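Local coordinates for protein beta-glucoside phosphorylase BglX (Unidentified, PDB 5VQE) that probably cleaves beta-glucosides with phosphate in place of water, as a phosphorylase belonging to glycoside hydrolase family 3, at residues Asn22-Ser27 / Arg349-Lys354; Val26-Asp31 / Ser83-Leu88; Gly35-Glu40 / Glu341-Ala346; Val62-Phe67 / Gln77-Ala82. One frame throughout, in Å; residues are numbered along the deposited sequence.

Interaction 1: residues Asn22-Ser27 / Arg349-Lys354; sequences NQTLVS and RILGMK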
# COMPACT_ATOMS: atom_id res chain seq x y z
N ASN A 22 -30.96 0.73 -11.72
CA ASN A 22 -31.54 1.39 -12.89
C ASN A 22 -32.46 2.53 -12.48
O ASN A 22 -32.38 3.63 -13.03
CB ASN A 22 -32.30 0.37 -13.73
CG ASN A 22 -31.41 -0.34 -14.71
OD1 ASN A 22 -31.04 0.22 -15.73
ND2 ASN A 22 -31.06 -1.58 -14.41
N GLN A 23 -33.35 2.28 -11.51
CA GLN A 23 -34.26 3.33 -11.07
C GLN A 23 -33.50 4.51 -10.49
O GLN A 23 -33.85 5.67 -10.74
CB GLN A 23 -35.25 2.77 -10.05
CG GLN A 23 -36.28 1.85 -10.66
CD GLN A 23 -37.28 1.32 -9.65
OE1 GLN A 23 -37.11 1.49 -8.44
NE2 GLN A 23 -38.33 0.67 -10.14
N THR A 24 -32.46 4.23 -9.69
CA THR A 24 -31.63 5.29 -9.14
C THR A 24 -30.92 6.06 -10.25
O THR A 24 -30.93 7.30 -10.26
CB THR A 24 -30.61 4.71 -8.16
OG1 THR A 24 -31.28 3.99 -7.12
CG2 THR A 24 -29.76 5.82 -7.53
N LEU A 25 -30.28 5.34 -11.17
CA LEU A 25 -29.59 5.99 -12.28
C LEU A 25 -30.52 6.97 -13.00
O LEU A 25 -30.15 8.12 -13.25
CB LEU A 25 -29.07 4.94 -13.26
CG LEU A 25 -28.26 5.46 -14.44
CD1 LEU A 25 -26.96 6.12 -13.97
CD2 LEU A 25 -27.95 4.34 -15.42
N VAL A 26 -31.71 6.50 -13.37
CA VAL A 26 -32.63 7.33 -14.14
C VAL A 26 -33.02 8.59 -13.37
O VAL A 26 -33.27 9.64 -13.97
CB VAL A 26 -33.87 6.50 -14.52
CG1 VAL A 26 -34.99 7.38 -15.07
CG2 VAL A 26 -33.47 5.43 -15.54
N SER A 27 -33.06 8.51 -12.04
CA SER A 27 -33.50 9.63 -11.22
C SER A 27 -32.43 10.70 -11.04
O SER A 27 -32.74 11.78 -10.51
CB SER A 27 -33.95 9.12 -9.84
OG SER A 27 -32.84 8.88 -8.98
N ARG A 349 -21.90 1.08 -12.79
CA ARG A 349 -20.97 0.20 -12.10
C ARG A 349 -20.68 0.70 -10.69
O ARG A 349 -20.40 -0.11 -9.80
CB ARG A 349 -19.67 0.07 -12.90
CG ARG A 349 -19.70 -1.04 -13.92
CD ARG A 349 -18.30 -1.41 -14.38
NE ARG A 349 -18.29 -2.64 -15.18
CZ ARG A 349 -18.30 -2.68 -16.52
NH1 ARG A 349 -18.34 -1.56 -17.23
NH2 ARG A 349 -18.27 -3.84 -17.14
N ILE A 350 -20.75 2.01 -10.46
CA ILE A 350 -20.60 2.56 -9.12
C ILE A 350 -21.79 2.18 -8.25
O ILE A 350 -21.64 1.64 -7.15
CB ILE A 350 -20.44 4.09 -9.19
CG1 ILE A 350 -19.17 4.45 -9.97
CG2 ILE A 350 -20.42 4.69 -7.80
CD1 ILE A 350 -19.07 5.90 -10.33
N LEU A 351 -23.00 2.48 -8.73
CA LEU A 351 -24.19 2.12 -7.99
C LEU A 351 -24.29 0.62 -7.78
O LEU A 351 -24.78 0.17 -6.75
CB LEU A 351 -25.42 2.62 -8.73
CG LEU A 351 -25.55 4.14 -8.81
CD1 LEU A 351 -26.66 4.51 -9.77
CD2 LEU A 351 -25.82 4.69 -7.43
N GLY A 352 -23.81 -0.17 -8.75
CA GLY A 352 -23.88 -1.61 -8.60
C GLY A 352 -23.05 -2.13 -7.44
O GLY A 352 -23.42 -3.11 -6.79
N MET A 353 -21.91 -1.49 -7.18
CA MET A 353 -21.11 -1.92 -6.03
C MET A 353 -21.77 -1.50 -4.73
O MET A 353 -21.67 -2.21 -3.72
CB MET A 353 -19.68 -1.37 -6.13
CG MET A 353 -18.79 -2.17 -7.08
SD MET A 353 -18.47 -3.83 -6.46
CE MET A 353 -17.97 -4.73 -7.94
N LYS A 354 -22.45 -0.35 -4.73
CA LYS A 354 -23.21 0.07 -3.56
C LYS A 354 -24.35 -0.89 -3.28
O LYS A 354 -24.61 -1.24 -2.12
CB LYS A 354 -23.71 1.50 -3.77
CG LYS A 354 -22.56 2.49 -3.83
CD LYS A 354 -22.99 3.91 -4.13
CE LYS A 354 -21.77 4.82 -4.24
NZ LYS A 354 -22.06 6.28 -4.19
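L351 carries this contact, meeting T24 and L25 of 22-27 while its neighbours on helix 340-356 look in other directions. Ahead of it, R349 runs off to the far side, where NH2 bonds to N282 OD1, and I350 turns toward Q36. With CG of L351 beside its own backbone N (chi1 -66°), the fork of the side chain faces helix 15-27. Its CD1 lies 4.0 Å from T24 CG2 and equally 4.0 Å from the backbone N of L25, so this methyl reaches down to the main chain of the other helix. CD2 keeps to the threonine side, 4.1 Å from T24 CG2. T24 can offer that methyl because its hydroxyl is turned back to W20 O in the preceding turn, chi1 -57°. This is helix-on-helix packing at the base of the TIM-barrel domain: helix 15-27, ahead of the first barrel strand, leans on the last helix of the barrel region. W20 and V21 also touch L351, and L25 reaches V347. One turn further on, K354 departs toward the N-terminal ends of the barrel strands, its NZ bonded to G60 O, P86 O and Q36 OE1.

Interaction 2: residues Val26-Asp31 / Ser83-Leu88; sequences VSLSDD and SKIPLL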
# COMPACT_ATOMS: atom_id res chain seq x y z
N VAL A 26 -31.71 6.50 -13.37
CA VAL A 26 -32.63 7.33 -14.14
C VAL A 26 -33.02 8.59 -13.37
O VAL A 26 -33.27 9.64 -13.97
CB VAL A 26 -33.87 6.50 -14.52
CG1 VAL A 26 -34.99 7.38 -15.07
CG2 VAL A 26 -33.47 5.43 -15.54
N SER A 27 -33.06 8.51 -12.04
CA SER A 27 -33.50 9.63 -11.22
C SER A 27 -32.43 10.70 -11.04
O SER A 27 -32.74 11.78 -10.51
CB SER A 27 -33.95 9.12 -9.84
OG SER A 27 -32.84 8.88 -8.98
N LEU A 28 -31.19 10.45 -11.45
CA LEU A 28 -30.11 11.38 -11.18
C LEU A 28 -29.98 12.40 -12.31
O LEU A 28 -30.08 12.06 -13.49
CB LEU A 28 -28.79 10.63 -11.01
CG LEU A 28 -28.72 9.66 -9.83
CD1 LEU A 28 -27.40 8.89 -9.83
CD2 LEU A 28 -28.91 10.37 -8.50
N SER A 29 -29.78 13.66 -11.93
CA SER A 29 -29.36 14.68 -12.88
C SER A 29 -27.95 14.40 -13.38
O SER A 29 -27.18 13.64 -12.78
CB SER A 29 -29.37 16.06 -12.23
OG SER A 29 -28.37 16.13 -11.21
N ASP A 30 -27.59 15.05 -14.49
CA ASP A 30 -26.22 14.95 -14.99
C ASP A 30 -25.23 15.39 -13.93
O ASP A 30 -24.18 14.75 -13.75
CB ASP A 30 -26.05 15.78 -16.26
CG ASP A 30 -26.69 15.14 -17.47
OD1 ASP A 30 -27.28 14.05 -17.34
OD2 ASP A 30 -26.59 15.73 -18.56
N ASP A 31 -25.53 16.46 -13.20
CA ASP A 31 -24.62 16.93 -12.15
C ASP A 31 -24.46 15.87 -11.06
O ASP A 31 -23.36 15.70 -10.51
CB ASP A 31 -25.13 18.23 -11.56
CG ASP A 31 -24.71 19.45 -12.35
OD1 ASP A 31 -23.90 19.32 -13.29
OD2 ASP A 31 -25.18 20.56 -12.01
N SER A 83 -25.86 11.97 2.91
CA SER A 83 -25.79 11.61 1.50
C SER A 83 -27.09 10.99 1.03
O SER A 83 -27.60 10.05 1.66
CB SER A 83 -24.65 10.62 1.26
OG SER A 83 -23.39 11.21 1.53
N LYS A 84 -27.62 11.47 -0.10
CA LYS A 84 -28.80 10.84 -0.68
C LYS A 84 -28.47 9.45 -1.21
O LYS A 84 -29.24 8.50 -0.98
CB LYS A 84 -29.38 11.70 -1.81
CG LYS A 84 -30.60 11.05 -2.46
CD LYS A 84 -31.31 11.95 -3.46
CE LYS A 84 -30.51 12.12 -4.74
NZ LYS A 84 -31.34 12.71 -5.83
N ILE A 85 -27.37 9.32 -1.93
CA ILE A 85 -26.85 8.03 -2.37
C ILE A 85 -25.79 7.60 -1.36
O ILE A 85 -24.85 8.38 -1.11
CB ILE A 85 -26.24 8.10 -3.78
CG1 ILE A 85 -27.21 8.72 -4.79
CG2 ILE A 85 -25.80 6.72 -4.23
CD1 ILE A 85 -28.52 7.98 -4.96
N PRO A 86 -25.88 6.41 -0.77
CA PRO A 86 -24.82 5.97 0.14
C PRO A 86 -23.45 6.04 -0.51
O PRO A 86 -23.30 5.79 -1.71
CB PRO A 86 -25.20 4.52 0.47
CG PRO A 86 -26.65 4.44 0.24
CD PRO A 86 -26.96 5.41 -0.86
N LEU A 87 -22.44 6.33 0.30
CA LEU A 87 -21.06 6.46 -0.15
C LEU A 87 -20.33 5.13 -0.07
O LEU A 87 -20.51 4.36 0.88
CB LEU A 87 -20.31 7.46 0.72
CG LEU A 87 -20.81 8.91 0.70
CD1 LEU A 87 -20.37 9.65 1.96
CD2 LEU A 87 -20.28 9.60 -0.53
N LEU A 88 -19.47 4.87 -1.06
CA LEU A 88 -18.36 3.96 -0.84
C LEU A 88 -17.33 4.68 0.03
O LEU A 88 -17.03 5.85 -0.21
CB LEU A 88 -17.73 3.52 -2.15
CG LEU A 88 -18.63 2.70 -3.08
CD1 LEU A 88 -17.93 2.51 -4.41
CD2 LEU A 88 -18.99 1.36 -2.47
O HOH W 1 -32.44 10.02 -6.73
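L28 is the apolar link between 26-31 and 83-88, meeting I85 through one branch of its fork. Its CD2 stands 4.3 Å from I85 CD1, a loose methyl-to-methyl contact. The CB of L28 does not point straight across; chi2 of 176° sends CD1 out in line and leaves CD2 as the branch turned to I85. I85 also packs on L351 of helix 340-356, with K354 NZ lying alongside, so L28, I85 and L351 make an apolar patch larger than this pair.

Beside this patch the contact turns polar. K84 NZ passes the same L28 methyl, 4.3 Å from CD2, and its ammonium has two partners. One is E32 OE2, just beyond D31, in a salt bridge. The other is a water that accepts from K84 NZ at 3.0 Å and donates to S27 OG at 2.6 Å, tying the end of helix 15-27 to the loop. The lysine chain runs straight from the backbone and then bends at chi3 (72°), which brings NZ round to these partners.

The third kind of interaction is helix capping. S29 sits at the N-cap of helix 30-36 and its side chain caps a backbone N just past D31, while S29 N bonds to E32 OE1. E32 therefore probably steadies both the turn and K84. The serine-glutamate pairing has the reciprocal form of a capping box, here set against the loop that leads from helix 69-82 into strand 88-91 at the N-terminal end of the TIM barrel.

Interaction 3: residues Gly35-Glu40 / Glu341-Ala346; sequences GQLICE and ERLDEA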
# COMPACT_ATOMS: atom_id res chain seq x y z
N GLY A 35 -21.06 13.76 -10.12
CA GLY A 35 -20.54 13.72 -8.76
C GLY A 35 -20.27 12.29 -8.30
O GLY A 35 -19.32 12.04 -7.55
N GLN A 36 -21.11 11.35 -8.72
CA GLN A 36 -20.88 9.94 -8.38
C GLN A 36 -19.51 9.46 -8.84
O GLN A 36 -18.96 8.52 -8.25
CB GLN A 36 -21.97 9.06 -9.00
CG GLN A 36 -23.31 9.09 -8.29
CD GLN A 36 -23.22 8.59 -6.87
OE1 GLN A 36 -22.93 7.41 -6.63
NE2 GLN A 36 -23.44 9.48 -5.91
N LEU A 37 -18.96 10.06 -9.89
CA LEU A 37 -17.67 9.65 -10.42
C LEU A 37 -16.51 9.97 -9.49
O LEU A 37 -15.41 9.46 -9.69
CB LEU A 37 -17.40 10.32 -11.76
CG LEU A 37 -18.43 10.18 -12.88
CD1 LEU A 37 -18.02 11.03 -14.04
CD2 LEU A 37 -18.59 8.74 -13.31
N ILE A 38 -16.72 10.84 -8.49
CA ILE A 38 -15.62 11.44 -7.74
C ILE A 38 -15.53 10.81 -6.36
O ILE A 38 -16.53 10.72 -5.63
CB ILE A 38 -15.80 12.97 -7.62
CG1 ILE A 38 -15.72 13.62 -9.00
CG2 ILE A 38 -14.71 13.56 -6.71
CD1 ILE A 38 -16.18 15.08 -9.02
N CYS A 39 -14.33 10.39 -5.98
CA CYS A 39 -14.00 10.09 -4.60
C CYS A 39 -13.23 11.26 -4.01
O CYS A 39 -12.23 11.70 -4.58
CB CYS A 39 -13.16 8.82 -4.50
SG CYS A 39 -12.65 8.49 -2.81
N GLU A 40 -13.68 11.75 -2.86
CA GLU A 40 -13.04 12.86 -2.17
C GLU A 40 -12.26 12.37 -0.95
O GLU A 40 -12.73 11.53 -0.19
CB GLU A 40 -14.08 13.89 -1.73
CG GLU A 40 -14.53 14.83 -2.82
CD GLU A 40 -13.41 15.76 -3.29
OE1 GLU A 40 -12.69 16.32 -2.44
OE2 GLU A 40 -13.23 15.90 -4.52
N GLU A 341 -23.57 8.36 -22.70
CA GLU A 341 -23.74 6.91 -22.64
C GLU A 341 -22.65 6.27 -21.78
O GLU A 341 -22.92 5.34 -21.01
CB GLU A 341 -23.75 6.35 -24.06
CG GLU A 341 -25.01 6.73 -24.88
CD GLU A 341 -24.96 8.13 -25.52
OE1 GLU A 341 -23.90 8.81 -25.49
OE2 GLU A 341 -26.00 8.56 -26.06
N ARG A 342 -21.43 6.79 -21.88
CA ARG A 342 -20.35 6.30 -21.03
C ARG A 342 -20.52 6.78 -19.59
O ARG A 342 -20.19 6.05 -18.65
CB ARG A 342 -19.03 6.76 -21.63
CG ARG A 342 -17.81 6.43 -20.82
CD ARG A 342 -17.50 4.94 -20.71
NE ARG A 342 -16.67 4.78 -19.53
CZ ARG A 342 -16.87 3.92 -18.55
NH1 ARG A 342 -17.84 3.03 -18.59
NH2 ARG A 342 -16.04 3.93 -17.51
N LEU A 343 -21.04 7.99 -19.40
CA LEU A 343 -21.35 8.46 -18.05
C LEU A 343 -22.32 7.50 -17.36
O LEU A 343 -22.10 7.11 -16.21
CB LEU A 343 -21.94 9.87 -18.10
CG LEU A 343 -22.44 10.44 -16.78
CD1 LEU A 343 -21.30 10.53 -15.77
CD2 LEU A 343 -23.07 11.80 -16.99
N ASP A 344 -23.39 7.12 -18.05
CA ASP A 344 -24.38 6.23 -17.45
C ASP A 344 -23.78 4.87 -17.13
O ASP A 344 -24.17 4.24 -16.14
CB ASP A 344 -25.58 6.06 -18.37
CG ASP A 344 -26.51 7.26 -18.34
OD1 ASP A 344 -26.32 8.14 -17.48
OD2 ASP A 344 -27.43 7.33 -19.18
N GLU A 345 -22.84 4.41 -17.95
CA GLU A 345 -22.24 3.09 -17.73
C GLU A 345 -21.29 3.12 -16.54
O GLU A 345 -21.24 2.17 -15.75
CB GLU A 345 -21.53 2.65 -19.01
CG GLU A 345 -21.03 1.23 -18.99
CD GLU A 345 -20.28 0.88 -20.26
OE1 GLU A 345 -19.46 1.70 -20.71
OE2 GLU A 345 -20.53 -0.21 -20.81
N ALA A 346 -20.54 4.20 -16.39
CA ALA A 346 -19.68 4.34 -15.22
C ALA A 346 -20.51 4.39 -13.94
O ALA A 346 -20.22 3.68 -12.97
CB ALA A 346 -18.83 5.60 -15.36
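L37 drives its forked end against helix 340-356, where L343 and A346, one turn apart, receive it. The two branches divide the work. CD1 meets L343 CD1 at 3.7 Å, and CD2 rests on A346 CB at 3.8 Å. The leucines cross at about a right angle, so CD1 of L343 also comes within 4.1 Å of L37 CG and sits in the crotch of the fork. L343 puts that methyl there with CG anti to its backbone N (chi1 174°), and L333 of helix 322-335 touches L343 too. With an alanine in place of L37 the whole fork is gone, which would probably open a gap before L343 CD1 and A346 CB and leave L343 held less firmly on that side.

A346 works on two fronts. Besides receiving L37, its CB lies 3.8 Å above one face of the R342 guanidinium, offset toward the rim. That flat group is steadied by a salt bridge within the helix, R342 NH1 to E345 OE1 at 3.0 Å, in which NH1 comes to OE1 from above the carboxylate plane. NH2 makes a second salt bridge to D314.

L37 is the link residue between helix 30-36 and strand 38-42, and its backbone bonds to L316. In this TIM-barrel domain strand 38-42 is the first of the barrel and 316-317 its last, so L37 packs the closing helix 340-356 where the two ends of the (beta/alpha)8 barrel meet.

Interaction 4: residues Val62-Phe67 / Gln77-Ala82; sequences VMYRPF and QRLQKA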
# COMPACT_ATOMS: atom_id res chain seq x y z
N VAL A 62 -15.72 8.51 -0.55
CA VAL A 62 -14.66 9.21 0.16
C VAL A 62 -13.60 8.20 0.56
O VAL A 62 -13.86 7.00 0.63
CB VAL A 62 -15.17 9.96 1.41
CG1 VAL A 62 -16.20 11.01 1.03
CG2 VAL A 62 -15.76 8.99 2.42
N MET A 63 -12.39 8.71 0.82
CA MET A 63 -11.32 7.93 1.43
C MET A 63 -10.84 8.63 2.69
O MET A 63 -10.59 9.84 2.66
CB MET A 63 -10.13 7.73 0.48
CG MET A 63 -9.14 6.68 1.00
SD MET A 63 -7.43 6.79 0.41
CE MET A 63 -6.85 8.19 1.36
N TYR A 64 -10.72 7.88 3.78
CA TYR A 64 -10.20 8.41 5.03
C TYR A 64 -8.68 8.31 5.02
O TYR A 64 -8.12 7.22 4.81
CB TYR A 64 -10.74 7.64 6.24
CG TYR A 64 -12.23 7.71 6.48
CD1 TYR A 64 -12.97 8.82 6.10
CD2 TYR A 64 -12.91 6.67 7.10
CE1 TYR A 64 -14.32 8.89 6.33
CE2 TYR A 64 -14.27 6.72 7.32
CZ TYR A 64 -14.97 7.84 6.94
OH TYR A 64 -16.33 7.91 7.15
N ARG A 65 -8.01 9.44 5.22
CA ARG A 65 -6.61 9.43 5.64
C ARG A 65 -6.53 8.87 7.05
O ARG A 65 -7.55 8.70 7.72
CB ARG A 65 -6.04 10.85 5.60
CG ARG A 65 -5.77 11.37 4.19
CD ARG A 65 -4.60 10.66 3.51
NE ARG A 65 -3.40 10.60 4.34
CZ ARG A 65 -2.66 11.65 4.66
NH1 ARG A 65 -2.99 12.86 4.22
NH2 ARG A 65 -1.59 11.50 5.42
N PRO A 66 -5.32 8.57 7.54
CA PRO A 66 -5.21 8.01 8.89
C PRO A 66 -5.52 9.03 9.97
O PRO A 66 -4.76 9.98 10.19
CB PRO A 66 -3.74 7.55 8.97
CG PRO A 66 -3.24 7.54 7.58
CD PRO A 66 -4.03 8.59 6.84
N PHE A 67 -6.65 8.85 10.63
CA PHE A 67 -6.91 9.51 11.90
C PHE A 67 -7.59 8.47 12.80
O PHE A 67 -7.61 7.28 12.48
CB PHE A 67 -7.71 10.80 11.68
CG PHE A 67 -8.95 10.65 10.85
CD1 PHE A 67 -8.92 10.81 9.48
CD2 PHE A 67 -10.16 10.38 11.46
CE1 PHE A 67 -10.06 10.68 8.72
CE2 PHE A 67 -11.32 10.25 10.70
CZ PHE A 67 -11.26 10.40 9.33
N GLN A 77 -21.02 8.04 10.08
CA GLN A 77 -22.42 8.34 10.40
C GLN A 77 -22.83 9.68 9.81
O GLN A 77 -23.87 9.79 9.15
CB GLN A 77 -22.61 8.33 11.92
CG GLN A 77 -22.56 6.94 12.53
CD GLN A 77 -22.57 6.99 14.05
OE1 GLN A 77 -21.65 7.51 14.67
NE2 GLN A 77 -23.62 6.44 14.66
N ARG A 78 -22.02 10.71 10.04
CA ARG A 78 -22.35 12.03 9.55
C ARG A 78 -22.41 12.05 8.03
O ARG A 78 -23.36 12.58 7.43
CB ARG A 78 -21.33 13.03 10.06
CG ARG A 78 -21.33 13.17 11.57
CD ARG A 78 -20.15 14.00 12.01
NE ARG A 78 -20.12 15.29 11.33
CZ ARG A 78 -19.17 16.19 11.50
NH1 ARG A 78 -18.15 15.96 12.32
NH2 ARG A 78 -19.23 17.34 10.84
N LEU A 79 -21.41 11.47 7.37
CA LEU A 79 -21.36 11.50 5.92
C LEU A 79 -22.53 10.74 5.31
O LEU A 79 -23.22 11.25 4.42
CB LEU A 79 -20.03 10.92 5.43
CG LEU A 79 -18.83 11.83 5.63
CD1 LEU A 79 -17.56 11.03 5.42
CD2 LEU A 79 -18.90 13.02 4.70
N GLN A 80 -22.76 9.51 5.77
CA GLN A 80 -23.78 8.68 5.13
C GLN A 80 -25.17 9.27 5.32
O GLN A 80 -25.97 9.28 4.38
CB GLN A 80 -23.71 7.26 5.68
CG GLN A 80 -22.44 6.49 5.31
CD GLN A 80 -22.41 6.06 3.85
OE1 GLN A 80 -23.01 6.68 2.98
NE2 GLN A 80 -21.68 4.99 3.57
N LYS A 81 -25.49 9.73 6.53
CA LYS A 81 -26.82 10.28 6.75
C LYS A 81 -27.04 11.59 5.98
O LYS A 81 -28.19 11.92 5.68
CB LYS A 81 -27.06 10.49 8.25
CG LYS A 81 -27.38 9.20 9.00
N ALA A 82 -25.97 12.30 5.65
CA ALA A 82 -26.06 13.50 4.83
C ALA A 82 -26.09 13.21 3.33
O ALA A 82 -26.33 14.14 2.56
CB ALA A 82 -24.89 14.43 5.14
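V62 and Y64 on strand 61-64 meet L79 on helix 69-82, inside the beta-alpha-beta unit of the TIM-barrel domain that runs on to strand 88-91. The contact is held by apolar packing, and a single methyl of L79 does the touching. In V62, chi1 of -61° sets CG1 anti to the carbonyl carbon and leaves CG2 in the crowded position between N and C; the side chain crosses L79 obliquely, 4.0 Å from CG2 to L79 CD1. I42 of the neighbouring strand 38-42 also packs on V62, Y64 and L79, widening the hydrophobic layer between sheet and helix.

V62 points to the helix and Y64 swings its ring end over to it, while M63 between them goes the other way, touches the bound 2-deoxy-2-fluoro-glucose and belongs to its pocket. The contact thus backs a strand whose inner side lines the sugar site.

The aromatic part is an edge contact. Y64 and L79 come from opposite directions, and L79 CD1 lies near the plane of the ring, at its edge, 4.0 Å from Y64 CE1. For its polar partner the phenol turns to the helix, where Y64 OH hydrogen-bonds T76 OG1. The same oxygen, Y64 OH, stands 3.8 Å from L79 CD1.

Interactions 1, 3 and 4 are buried and rest on packing, with no hydrogen bond across their segments, whereas interaction 2 is partly exposed and adds a water bridge to its one methyl pair. Helix 340-356 serves both 1 and 3, helix 15-27 both 1 and 2, and L28 and L37, on either flank of helix 30-36, carry 2 and 3, so these three form one patch at the N-terminal end of the barrel. T24 CG2 touches I85 CD1 at 3.6 Å, joining 1 to 2. Interaction 4 stands apart, about 21 Å from 1 between centres, and is nearer the sugar. It still connects through the backbone: E40 O meets M63 N, and L88 O meets V62 N, as neighbouring strands do.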